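Local structure of putative cytochrome P450 YjiB (Bacillus subtilis subsp. subtilis, 4RM4) at residues A[46-60]-A[308-320]. The protein probably acts as a heme-dependent monooxygenase, using iron-bound oxygen to oxidise organic substrates, as in other cytochromes P450. Numbering follows the deposited sequence.
Sequences QVWSVFLYDDVKKVV and DMVLAFVASANRD
Phe51 and Phe313 form an offset (parallel-displaced) stack, planes 12° apart and centroids 4.7 Å from each other. Going outward along Phe51, CB lies 3.5 Å from Ser316 OG; CD1 runs beside the same serine, which sits at the ring edge; CE1 and CZ then reach over one face of Phe313, CE1 of Phe51 coming within 3.7 Å of Phe313 CD2. With CG anti to the carbonyl carbon (chi1 -66°), the ring points away from that carbon and toward Phe313. Phe51 O accepts a 2.7 Å hydrogen bond from Ser316 OG. Arg34 of helix 27-36 also bonds this hydroxyl.

Strands 47-50 and 309-312 are zipped by backbone bonds, among them Leu311 N to Trp48 O, Val50 N to Leu311 O and Phe313 N to Val50 O. At the far end Trp48 NE1 donates in its ring plane to Asp308 OD2, on its anti side but 22° out of the carboxylate plane. Asp320 OD2 accepts a 2.8 Å hydrogen bond from Tyr53 N, in the first turn of helix 53-61, through its anti lone pair. That helix lays Val56, Val59 and Val60 over Val310 and Ala312, with Val60 also close to the heme. This is the parallel strand pair inside the mixed beta-sheet of the cytochrome P450 fold.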
loop_
_atom_site.group_PDB
_atom_site.type_symbol
_atom_site.label_atom_id
_atom_site.label_comp_id
_atom_site.label_asym_id
_atom_site.label_seq_id
_atom_site.Cartn_x
_atom_site.Cartn_y
_atom_site.Cartn_z
ATOM N N GLN A 46 -1.501 -26.037 2.122
ATOM C CA GLN A 46 -2.929 -26.197 1.879
ATOM C C GLN A 46 -3.591 -24.878 1.497
ATOM O O GLN A 46 -4.570 -24.454 2.109
ATOM C CB GLN A 46 -3.626 -26.819 3.092
ATOM C CG GLN A 46 -3.157 -28.235 3.412
ATOM C CD GLN A 46 -3.792 -29.282 2.521
ATOM O OE1 GLN A 46 -5.017 -29.378 2.427
ATOM N NE2 GLN A 46 -2.958 -30.085 1.861
ATOM N N VAL A 47 -3.039 -24.228 0.485
ATOM C CA VAL A 47 -3.588 -22.988 -0.007
ATOM C C VAL A 47 -3.631 -22.962 -1.525
ATOM O O VAL A 47 -2.734 -23.476 -2.206
ATOM C CB VAL A 47 -2.801 -21.778 0.533
ATOM C CG1 VAL A 47 -3.417 -20.483 0.036
ATOM C CG2 VAL A 47 -2.789 -21.804 2.051
ATOM N N TRP A 48 -4.709 -22.392 -2.049
ATOM C CA TRP A 48 -4.834 -22.137 -3.473
ATOM C C TRP A 48 -4.187 -20.813 -3.874
ATOM O O TRP A 48 -4.288 -19.836 -3.151
ATOM C CB TRP A 48 -6.314 -22.064 -3.840
ATOM C CG TRP A 48 -7.045 -23.356 -3.743
ATOM C CD1 TRP A 48 -7.805 -23.804 -2.712
ATOM C CD2 TRP A 48 -7.123 -24.343 -4.760
ATOM N NE1 TRP A 48 -8.341 -25.031 -3.013
ATOM C CE2 TRP A 48 -7.932 -25.385 -4.274
ATOM C CE3 TRP A 48 -6.560 -24.459 -6.033
ATOM C CZ2 TRP A 48 -8.200 -26.528 -5.016
ATOM C CZ3 TRP A 48 -6.841 -25.585 -6.780
ATOM C CH2 TRP A 48 -7.646 -26.610 -6.263
ATOM N N SER A 49 -3.561 -20.784 -5.045
ATOM C CA SER A 49 -3.055 -19.540 -5.623
ATOM C C SER A 49 -3.753 -19.276 -6.957
ATOM O O SER A 49 -3.918 -20.173 -7.773
ATOM C CB SER A 49 -1.533 -19.600 -5.801
ATOM O OG SER A 49 -0.900 -19.574 -4.532
ATOM N N VAL A 50 -4.194 -18.043 -7.165
ATOM C CA VAL A 50 -4.985 -17.707 -8.338
ATOM C C VAL A 50 -4.267 -16.566 -9.070
ATOM O O VAL A 50 -3.879 -15.596 -8.441
ATOM C CB VAL A 50 -6.432 -17.318 -7.951
ATOM C CG1 VAL A 50 -7.152 -16.750 -9.140
ATOM C CG2 VAL A 50 -7.183 -18.551 -7.422
ATOM N N PHE A 51 -4.065 -16.703 -10.382
ATOM C CA PHE A 51 -3.175 -15.802 -11.120
ATOM C C PHE A 51 -3.798 -14.989 -12.267
ATOM O O PHE A 51 -3.200 -14.010 -12.711
ATOM C CB PHE A 51 -1.969 -16.581 -11.674
ATOM C CG PHE A 51 -1.053 -17.131 -10.606
ATOM C CD1 PHE A 51 -0.023 -16.362 -10.100
ATOM C CD2 PHE A 51 -1.230 -18.421 -10.113
ATOM C CE1 PHE A 51 0.822 -16.868 -9.098
ATOM C CE2 PHE A 51 -0.396 -18.928 -9.117
ATOM C CZ PHE A 51 0.631 -18.146 -8.612
ATOM N N LEU A 52 -4.966 -15.399 -12.763
ATOM C CA LEU A 52 -5.589 -14.698 -13.893
ATOM C C LEU A 52 -6.451 -13.532 -13.432
ATOM O O LEU A 52 -7.097 -13.602 -12.392
ATOM C CB LEU A 52 -6.450 -15.653 -14.737
ATOM C CG LEU A 52 -5.785 -16.778 -15.536
ATOM C CD1 LEU A 52 -6.828 -17.635 -16.229
ATOM C CD2 LEU A 52 -4.806 -16.216 -16.563
ATOM N N TYR A 53 -6.472 -12.465 -14.218
ATOM C CA TYR A 53 -7.256 -11.280 -13.851
ATOM C C TYR A 53 -8.727 -11.570 -13.460
ATOM O O TYR A 53 -9.190 -11.144 -12.406
ATOM C CB TYR A 53 -7.188 -10.238 -14.970
ATOM C CG TYR A 53 -7.900 -8.943 -14.661
ATOM C CD1 TYR A 53 -7.211 -7.843 -14.147
ATOM C CD2 TYR A 53 -9.264 -8.821 -14.882
ATOM C CE1 TYR A 53 -7.881 -6.647 -13.866
ATOM C CE2 TYR A 53 -9.932 -7.659 -14.597
ATOM C CZ TYR A 53 -9.244 -6.574 -14.093
ATOM O OH TYR A 53 -9.946 -5.416 -13.834
ATOM N N ASP A 54 -9.483 -12.266 -14.305
ATOM C CA ASP A 54 -10.883 -12.521 -13.952
ATOM C C ASP A 54 -11.030 -13.333 -12.655
ATOM O O ASP A 54 -11.903 -13.058 -11.824
ATOM C CB ASP A 54 -11.632 -13.199 -15.112
ATOM C CG ASP A 54 -11.766 -12.297 -16.329
ATOM O OD1 ASP A 54 -11.585 -11.067 -16.189
ATOM O OD2 ASP A 54 -12.059 -12.818 -17.425
ATOM N N ASP A 55 -10.172 -14.332 -12.475
ATOM C CA ASP A 55 -10.225 -15.158 -11.280
ATOM C C ASP A 55 -9.842 -14.354 -10.036
ATOM O O ASP A 55 -10.550 -14.383 -9.020
ATOM C CB ASP A 55 -9.326 -16.382 -11.438
ATOM C CG ASP A 55 -9.787 -17.297 -12.558
ATOM O OD1 ASP A 55 -10.973 -17.200 -12.918
ATOM O OD2 ASP A 55 -8.973 -18.104 -13.061
ATOM N N VAL A 56 -8.730 -13.637 -10.126
ATOM C CA VAL A 56 -8.290 -12.788 -9.021
ATOM C C VAL A 56 -9.367 -11.776 -8.635
ATOM O O VAL A 56 -9.670 -11.596 -7.459
ATOM C CB VAL A 56 -6.985 -12.030 -9.353
ATOM C CG1 VAL A 56 -6.745 -10.921 -8.317
ATOM C CG2 VAL A 56 -5.806 -12.985 -9.394
ATOM N N LYS A 57 -9.955 -11.108 -9.621
ATOM C CA LYS A 57 -10.918 -10.044 -9.325
ATOM C C LYS A 57 -12.185 -10.621 -8.682
ATOM O O LYS A 57 -12.757 -10.030 -7.754
ATOM C CB LYS A 57 -11.250 -9.251 -10.594
ATOM C CG LYS A 57 -11.928 -7.922 -10.315
ATOM C CD LYS A 57 -12.033 -7.074 -11.565
ATOM C CE LYS A 57 -12.568 -5.682 -11.251
ATOM N NZ LYS A 57 -12.513 -4.839 -12.479
ATOM N N LYS A 58 -12.605 -11.791 -9.148
ATOM C CA LYS A 58 -13.763 -12.457 -8.558
ATOM C C LYS A 58 -13.508 -12.843 -7.100
ATOM O O LYS A 58 -14.349 -12.587 -6.233
ATOM C CB LYS A 58 -14.152 -13.700 -9.358
ATOM C CG LYS A 58 -15.247 -14.522 -8.665
ATOM C CD LYS A 58 -15.995 -15.434 -9.639
ATOM C CE LYS A 58 -17.116 -16.202 -8.931
ATOM N NZ LYS A 58 -18.195 -15.306 -8.436
ATOM N N VAL A 59 -12.364 -13.473 -6.829
ATOM C CA VAL A 59 -12.027 -13.865 -5.455
ATOM C C VAL A 59 -12.060 -12.644 -4.525
ATOM O O VAL A 59 -12.701 -12.650 -3.485
ATOM C CB VAL A 59 -10.636 -14.558 -5.368
ATOM C CG1 VAL A 59 -10.177 -14.740 -3.906
ATOM C CG2 VAL A 59 -10.656 -15.914 -6.110
ATOM N N VAL A 60 -11.388 -11.588 -4.954
ATOM C CA VAL A 60 -11.173 -10.403 -4.143
ATOM C C VAL A 60 -12.473 -9.660 -3.915
ATOM O O VAL A 60 -12.719 -9.168 -2.828
ATOM C CB VAL A 60 -10.112 -9.496 -4.813
ATOM C CG1 VAL A 60 -10.083 -8.087 -4.189
ATOM C CG2 VAL A 60 -8.741 -10.188 -4.739
ATOM N N ASP A 308 -11.218 -23.307 2.696
ATOM C CA ASP A 308 -9.905 -23.270 2.039
ATOM C C ASP A 308 -9.371 -21.847 1.941
ATOM O O ASP A 308 -10.125 -20.918 1.678
ATOM C CB ASP A 308 -9.986 -23.847 0.630
ATOM C CG ASP A 308 -9.944 -25.363 0.616
ATOM O OD1 ASP A 308 -10.070 -25.981 1.695
ATOM O OD2 ASP A 308 -9.789 -25.930 -0.479
ATOM N N MET A 309 -8.065 -21.689 2.131
ATOM C CA MET A 309 -7.427 -20.388 1.984
ATOM C C MET A 309 -7.059 -20.178 0.513
ATOM O O MET A 309 -6.655 -21.114 -0.166
ATOM C CB MET A 309 -6.178 -20.318 2.856
ATOM C CG MET A 309 -5.269 -19.144 2.555
ATOM S SD MET A 309 -5.699 -17.700 3.517
ATOM C CE MET A 309 -5.601 -18.353 5.180
ATOM N N VAL A 310 -7.246 -18.954 0.018
ATOM C CA VAL A 310 -6.933 -18.617 -1.372
ATOM C C VAL A 310 -6.047 -17.381 -1.424
ATOM O O VAL A 310 -6.332 -16.382 -0.770
ATOM C CB VAL A 310 -8.210 -18.303 -2.180
ATOM C CG1 VAL A 310 -7.857 -17.908 -3.611
ATOM C CG2 VAL A 310 -9.170 -19.501 -2.161
ATOM N N LEU A 311 -4.961 -17.465 -2.185
ATOM C CA LEU A 311 -4.095 -16.320 -2.436
ATOM C C LEU A 311 -4.399 -15.740 -3.827
ATOM O O LEU A 311 -4.242 -16.415 -4.836
ATOM C CB LEU A 311 -2.626 -16.735 -2.334
ATOM C CG LEU A 311 -2.138 -17.235 -0.971
ATOM C CD1 LEU A 311 -0.699 -17.729 -1.094
ATOM C CD2 LEU A 311 -2.236 -16.131 0.082
ATOM N N ALA A 312 -4.846 -14.487 -3.874
ATOM C CA ALA A 312 -5.206 -13.858 -5.139
ATOM C C ALA A 312 -4.099 -12.870 -5.496
ATOM O O ALA A 312 -3.933 -11.853 -4.833
ATOM C CB ALA A 312 -6.557 -13.157 -5.015
ATOM N N PHE A 313 -3.322 -13.211 -6.514
ATOM C CA PHE A 313 -2.177 -12.413 -6.942
ATOM C C PHE A 313 -2.547 -11.232 -7.830
ATOM O O PHE A 313 -2.537 -11.333 -9.050
ATOM C CB PHE A 313 -1.147 -13.325 -7.643
ATOM C CG PHE A 313 -0.384 -14.191 -6.687
ATOM C CD1 PHE A 313 0.847 -13.786 -6.197
ATOM C CD2 PHE A 313 -0.916 -15.394 -6.239
ATOM C CE1 PHE A 313 1.537 -14.562 -5.275
ATOM C CE2 PHE A 313 -0.226 -16.179 -5.326
ATOM C CZ PHE A 313 0.994 -15.769 -4.844
ATOM N N VAL A 314 -2.895 -10.110 -7.208
ATOM C CA VAL A 314 -3.247 -8.920 -7.953
ATOM C C VAL A 314 -2.057 -8.453 -8.796
ATOM O O VAL A 314 -2.239 -7.884 -9.862
ATOM C CB VAL A 314 -3.782 -7.782 -7.043
ATOM C CG1 VAL A 314 -5.116 -8.189 -6.379
ATOM C CG2 VAL A 314 -2.765 -7.405 -5.993
ATOM N N ALA A 315 -0.841 -8.754 -8.361
ATOM C CA ALA A 315 0.319 -8.394 -9.172
ATOM C C ALA A 315 0.307 -9.133 -10.496
ATOM O O ALA A 315 0.685 -8.565 -11.516
ATOM C CB ALA A 315 1.619 -8.645 -8.437
ATOM N N SER A 316 -0.125 -10.395 -10.474
ATOM C CA SER A 316 -0.229 -11.193 -11.699
ATOM C C SER A 316 -1.421 -10.749 -12.550
ATOM O O SER A 316 -1.317 -10.640 -13.781
ATOM C CB SER A 316 -0.341 -12.689 -11.355
ATOM O OG SER A 316 -0.535 -13.493 -12.523
ATOM N N ALA A 317 -2.558 -10.509 -11.897
ATOM C CA ALA A 317 -3.753 -10.014 -12.581
ATOM C C ALA A 317 -3.451 -8.786 -13.436
ATOM O O ALA A 317 -3.940 -8.644 -14.563
ATOM C CB ALA A 317 -4.830 -9.688 -11.566
ATOM N N ASN A 318 -2.620 -7.919 -12.890
ATOM C CA ASN A 318 -2.313 -6.635 -13.488
ATOM C C ASN A 318 -1.425 -6.773 -14.736
ATOM O O ASN A 318 -1.237 -5.799 -15.471
ATOM C CB ASN A 318 -1.621 -5.738 -12.450
ATOM C CG ASN A 318 -2.598 -5.076 -11.470
ATOM O OD1 ASN A 318 -3.824 -5.240 -11.559
ATOM N ND2 ASN A 318 -2.043 -4.326 -10.522
ATOM N N ARG A 319 -0.891 -7.976 -14.964
ATOM C CA ARG A 319 -0.053 -8.270 -16.135
ATOM C C ARG A 319 -0.736 -9.218 -17.118
ATOM O O ARG A 319 -0.118 -9.673 -18.092
ATOM C CB ARG A 319 1.276 -8.917 -15.711
ATOM C CG ARG A 319 2.141 -8.117 -14.751
ATOM C CD ARG A 319 2.589 -6.842 -15.423
ATOM N NE ARG A 319 3.706 -6.160 -14.767
ATOM C CZ ARG A 319 4.980 -6.238 -15.143
ATOM N NH1 ARG A 319 5.340 -7.017 -16.168
ATOM N NH2 ARG A 319 5.900 -5.534 -14.491
ATOM N N ASP A 320 -1.991 -9.547 -16.844
ATOM C CA ASP A 320 -2.707 -10.569 -17.594
ATOM C C ASP A 320 -3.079 -10.096 -18.999
ATOM O O ASP A 320 -3.822 -9.135 -19.163
ATOM C CB ASP A 320 -3.947 -11.014 -16.822
ATOM C CG ASP A 320 -4.656 -12.176 -17.477
ATOM O OD1 ASP A 320 -4.298 -12.520 -18.637
ATOM O OD2 ASP A 320 -5.571 -12.737 -16.837
HETATM O O HOH W 1 -8.294 -13.173 -16.969
#